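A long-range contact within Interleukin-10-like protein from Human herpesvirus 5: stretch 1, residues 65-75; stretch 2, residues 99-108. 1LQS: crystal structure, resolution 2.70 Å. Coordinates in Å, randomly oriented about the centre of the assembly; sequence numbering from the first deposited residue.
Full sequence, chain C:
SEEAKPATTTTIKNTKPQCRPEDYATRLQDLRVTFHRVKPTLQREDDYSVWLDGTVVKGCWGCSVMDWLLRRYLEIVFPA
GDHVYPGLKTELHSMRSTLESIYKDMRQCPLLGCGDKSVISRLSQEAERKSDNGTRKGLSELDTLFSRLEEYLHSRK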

# COMPACT_ATOMS: atom_id res chain seq x y z
N VAL C 65 -7.36 -9.28 -6.10
CA VAL C 65 -8.64 -9.93 -5.87
C VAL C 65 -9.71 -9.38 -6.81
O VAL C 65 -10.60 -10.11 -7.23
CB VAL C 65 -9.12 -9.75 -4.40
CG1 VAL C 65 -10.51 -10.32 -4.23
CG2 VAL C 65 -8.15 -10.44 -3.44
N MET C 66 -9.60 -8.10 -7.14
CA MET C 66 -10.57 -7.46 -8.02
C MET C 66 -10.54 -8.12 -9.38
O MET C 66 -11.60 -8.34 -9.98
CB MET C 66 -10.28 -5.96 -8.16
CG MET C 66 -11.40 -5.15 -8.84
SD MET C 66 -12.89 -4.89 -7.81
CE MET C 66 -13.84 -6.28 -8.32
N ASP C 67 -9.34 -8.43 -9.87
CA ASP C 67 -9.20 -9.07 -11.19
C ASP C 67 -9.72 -10.48 -11.12
O ASP C 67 -10.50 -10.91 -11.98
CB ASP C 67 -7.75 -9.11 -11.65
CG ASP C 67 -7.63 -9.40 -13.15
OD1 ASP C 67 -7.91 -8.47 -13.94
OD2 ASP C 67 -7.27 -10.55 -13.55
N TRP C 68 -9.29 -11.21 -10.10
CA TRP C 68 -9.72 -12.58 -9.92
C TRP C 68 -11.23 -12.64 -10.00
O TRP C 68 -11.78 -13.38 -10.81
CB TRP C 68 -9.27 -13.15 -8.57
CG TRP C 68 -9.59 -14.62 -8.46
CD1 TRP C 68 -8.96 -15.64 -9.12
CD2 TRP C 68 -10.66 -15.22 -7.73
NE1 TRP C 68 -9.58 -16.84 -8.85
CE2 TRP C 68 -10.63 -16.61 -8.00
CE3 TRP C 68 -11.66 -14.72 -6.88
CZ2 TRP C 68 -11.55 -17.51 -7.45
CZ3 TRP C 68 -12.58 -15.62 -6.33
CH2 TRP C 68 -12.52 -17.00 -6.62
N LEU C 69 -11.88 -11.84 -9.15
CA LEU C 69 -13.34 -11.81 -9.09
C LEU C 69 -13.99 -11.55 -10.44
O LEU C 69 -14.82 -12.34 -10.90
CB LEU C 69 -13.82 -10.77 -8.10
CG LEU C 69 -13.74 -11.17 -6.63
CD1 LEU C 69 -14.43 -10.11 -5.77
CD2 LEU C 69 -14.39 -12.54 -6.42
N LEU C 70 -13.61 -10.44 -11.07
CA LEU C 70 -14.17 -10.08 -12.37
C LEU C 70 -14.01 -11.20 -13.41
O LEU C 70 -14.91 -11.43 -14.23
CB LEU C 70 -13.53 -8.79 -12.85
CG LEU C 70 -13.84 -7.55 -12.00
CD1 LEU C 70 -12.94 -6.39 -12.40
CD2 LEU C 70 -15.30 -7.17 -12.16
N ARG C 71 -12.87 -11.89 -13.38
CA ARG C 71 -12.63 -12.97 -14.34
C ARG C 71 -13.53 -14.15 -14.00
O ARG C 71 -14.09 -14.81 -14.88
CB ARG C 71 -11.17 -13.43 -14.30
CG ARG C 71 -10.22 -12.62 -15.14
CD ARG C 71 -8.76 -12.89 -14.75
NE ARG C 71 -7.85 -12.19 -15.66
CZ ARG C 71 -7.62 -12.58 -16.92
NH1 ARG C 71 -8.22 -13.66 -17.39
NH2 ARG C 71 -6.82 -11.88 -17.70
N ARG C 72 -13.65 -14.41 -12.70
CA ARG C 72 -14.45 -15.51 -12.19
C ARG C 72 -15.91 -15.36 -12.65
O ARG C 72 -16.57 -16.33 -13.03
CB ARG C 72 -14.32 -15.54 -10.66
CG ARG C 72 -15.22 -16.49 -9.91
CD ARG C 72 -15.13 -17.88 -10.45
NE ARG C 72 -15.44 -18.86 -9.41
CZ ARG C 72 -14.53 -19.65 -8.85
NH1 ARG C 72 -13.25 -19.57 -9.22
NH2 ARG C 72 -14.89 -20.53 -7.92
N TYR C 73 -16.41 -14.13 -12.63
CA TYR C 73 -17.77 -13.88 -13.05
C TYR C 73 -17.93 -13.93 -14.56
O TYR C 73 -18.83 -14.58 -15.08
CB TYR C 73 -18.22 -12.51 -12.56
CG TYR C 73 -18.71 -12.50 -11.13
CD1 TYR C 73 -20.03 -12.81 -10.83
CD2 TYR C 73 -17.87 -12.12 -10.10
CE1 TYR C 73 -20.49 -12.71 -9.52
CE2 TYR C 73 -18.33 -12.02 -8.80
CZ TYR C 73 -19.64 -12.31 -8.52
OH TYR C 73 -20.09 -12.15 -7.23
N LEU C 74 -17.05 -13.24 -15.27
CA LEU C 74 -17.17 -13.24 -16.71
C LEU C 74 -16.99 -14.64 -17.29
O LEU C 74 -17.69 -15.01 -18.23
CB LEU C 74 -16.16 -12.27 -17.32
CG LEU C 74 -16.40 -10.80 -16.93
CD1 LEU C 74 -15.48 -9.88 -17.70
CD2 LEU C 74 -17.82 -10.45 -17.24
N GLU C 75 -16.10 -15.41 -16.69
CA GLU C 75 -15.79 -16.75 -17.20
C GLU C 75 -16.51 -17.96 -16.61
O GLU C 75 -16.70 -18.95 -17.31
CB GLU C 75 -14.28 -16.97 -17.12
CG GLU C 75 -13.47 -15.98 -17.93
CD GLU C 75 -13.78 -16.02 -19.41
OE1 GLU C 75 -13.75 -17.13 -20.00
OE2 GLU C 75 -14.04 -14.95 -20.00
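Stretch 2 99-108: LESIYKDMRQ

Stretch 2 is helical from Leu 99 to Met 106 and continues a helix that begins earlier in the chain. Arg 107 is the first residue to leave helical phi/psi. Stretch 1 is helix throughout. The two helices run in roughly opposite directions, with 142° between their N-to-C directions and a signed crossing angle of -142°. Their axes approach to 10.7 Å. The CA atoms of Leu 74 and Glu 100 lie 6.8 Å apart, and those of Leu 70 and Tyr 103 lie 7.3 Å apart. The contact buries 544 Å², both sides summed.

Apolar packing follows this register. Leu 99, Tyr 103 and Met 106 all point their CA-to-CB bonds toward stretch 1. Leu 99 reaches two leucines: Leu 99 CD1 is 3.8 Å from Leu 70 CD2, and Leu 99 CB is 3.7 Å from Leu 74 CD2. Met 106 SD lies 3.8 Å from Leu 70 CD1, while Met 106 CE is 4.3 Å from Met 66 CG.

Tyr 103 is the knob of the contact. Its side chain, with chi1 t, sits among Asp 67, Leu 70, Arg 71 and Leu 74. Tyr 103 CD1 is 3.9 Å from Leu 70 CD1, which lies at the ring edge. Tyr 103 CB is 4.0 Å from Leu 74 CD1.

The tyrosine hydroxyl carries the packing over to polar contact. Tyr 103 OH donates a very short hydrogen bond of 2.5 Å to Asp 67 OD1. The other carboxylate oxygen, Asp 67 OD2, forms a salt bridge with Arg 71 NE at 2.7 Å, within stretch 1. The carboxylate thus serves both helices.

Charged contact extends to Arg 107. Arg 107 NE makes a long salt bridge with Asp 67 OD1 at 3.9 Å. Arg 107 NE lies 4.4 Å from Arg 71 NH2, a pairing of like charges near the shared aspartate.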

# COMPACT_ATOMS: atom_id res chain seq x y z
N LEU C 99 -20.36 -5.88 -17.90
CA LEU C 99 -19.26 -6.10 -16.99
C LEU C 99 -18.02 -6.30 -17.84
O LEU C 99 -16.93 -5.85 -17.48
CB LEU C 99 -19.53 -7.32 -16.12
CG LEU C 99 -18.62 -7.55 -14.91
CD1 LEU C 99 -18.40 -6.24 -14.15
CD2 LEU C 99 -19.27 -8.60 -14.03
N GLU C 100 -18.21 -6.96 -18.97
CA GLU C 100 -17.12 -7.21 -19.90
C GLU C 100 -16.59 -5.84 -20.36
O GLU C 100 -15.39 -5.58 -20.35
CB GLU C 100 -17.64 -8.04 -21.08
CG GLU C 100 -16.58 -8.76 -21.91
CD GLU C 100 -15.74 -9.74 -21.09
OE1 GLU C 100 -16.32 -10.57 -20.36
OE2 GLU C 100 -14.49 -9.68 -21.19
N SER C 101 -17.51 -4.96 -20.75
CA SER C 101 -17.15 -3.63 -21.21
C SER C 101 -16.27 -2.94 -20.18
O SER C 101 -15.24 -2.34 -20.53
CB SER C 101 -18.42 -2.80 -21.44
OG SER C 101 -18.11 -1.52 -21.95
N ILE C 102 -16.66 -3.02 -18.91
CA ILE C 102 -15.88 -2.42 -17.84
C ILE C 102 -14.48 -3.04 -17.71
O ILE C 102 -13.49 -2.31 -17.60
CB ILE C 102 -16.62 -2.55 -16.48
CG1 ILE C 102 -17.96 -1.83 -16.55
CG2 ILE C 102 -15.77 -1.96 -15.36
CD1 ILE C 102 -18.70 -1.79 -15.24
N TYR C 103 -14.39 -4.37 -17.75
CA TYR C 103 -13.11 -5.07 -17.64
C TYR C 103 -12.09 -4.68 -18.71
O TYR C 103 -10.93 -4.43 -18.40
CB TYR C 103 -13.30 -6.58 -17.68
CG TYR C 103 -12.07 -7.36 -17.26
CD1 TYR C 103 -11.55 -7.23 -15.98
CD2 TYR C 103 -11.43 -8.22 -18.14
CE1 TYR C 103 -10.42 -7.93 -15.58
CE2 TYR C 103 -10.31 -8.93 -17.75
CZ TYR C 103 -9.81 -8.78 -16.47
OH TYR C 103 -8.69 -9.49 -16.06
N LYS C 104 -12.53 -4.65 -19.96
CA LYS C 104 -11.64 -4.28 -21.05
C LYS C 104 -11.07 -2.89 -20.84
O LYS C 104 -9.92 -2.63 -21.19
CB LYS C 104 -12.38 -4.34 -22.39
CG LYS C 104 -12.78 -5.76 -22.81
CD LYS C 104 -13.44 -5.80 -24.18
CE LYS C 104 -13.82 -7.23 -24.55
NZ LYS C 104 -14.52 -7.32 -25.87
N ASP C 105 -11.87 -1.99 -20.26
CA ASP C 105 -11.42 -0.63 -19.99
C ASP C 105 -10.53 -0.52 -18.76
O ASP C 105 -9.65 0.33 -18.70
CB ASP C 105 -12.61 0.31 -19.82
CG ASP C 105 -13.10 0.87 -21.13
OD1 ASP C 105 -13.99 1.76 -21.09
OD2 ASP C 105 -12.59 0.43 -22.19
N MET C 106 -10.77 -1.38 -17.77
CA MET C 106 -9.96 -1.37 -16.56
C MET C 106 -8.53 -1.86 -16.80
O MET C 106 -7.59 -1.37 -16.16
CB MET C 106 -10.63 -2.22 -15.49
CG MET C 106 -11.84 -1.60 -14.82
SD MET C 106 -12.46 -2.78 -13.61
CE MET C 106 -11.20 -2.67 -12.35
N ARG C 107 -8.35 -2.83 -17.70
CA ARG C 107 -7.01 -3.34 -17.98
C ARG C 107 -6.29 -2.49 -19.02
O ARG C 107 -5.35 -2.93 -19.67
CB ARG C 107 -7.06 -4.80 -18.44
CG ARG C 107 -7.57 -5.73 -17.37
CD ARG C 107 -7.29 -7.20 -17.66
NE ARG C 107 -5.97 -7.64 -17.19
CZ ARG C 107 -4.85 -7.56 -17.90
NH1 ARG C 107 -4.85 -7.05 -19.13
NH2 ARG C 107 -3.71 -8.01 -17.38
N GLN C 108 -6.75 -1.25 -19.14
CA GLN C 108 -6.18 -0.30 -20.08
C GLN C 108 -5.59 0.85 -19.26
O GLN C 108 -4.97 1.78 -19.80
CB GLN C 108 -7.30 0.17 -21.01
CG GLN C 108 -6.88 0.64 -22.38
CD GLN C 108 -8.01 0.51 -23.40
OE1 GLN C 108 -8.10 1.27 -24.37
NE2 GLN C 108 -8.88 -0.49 -23.18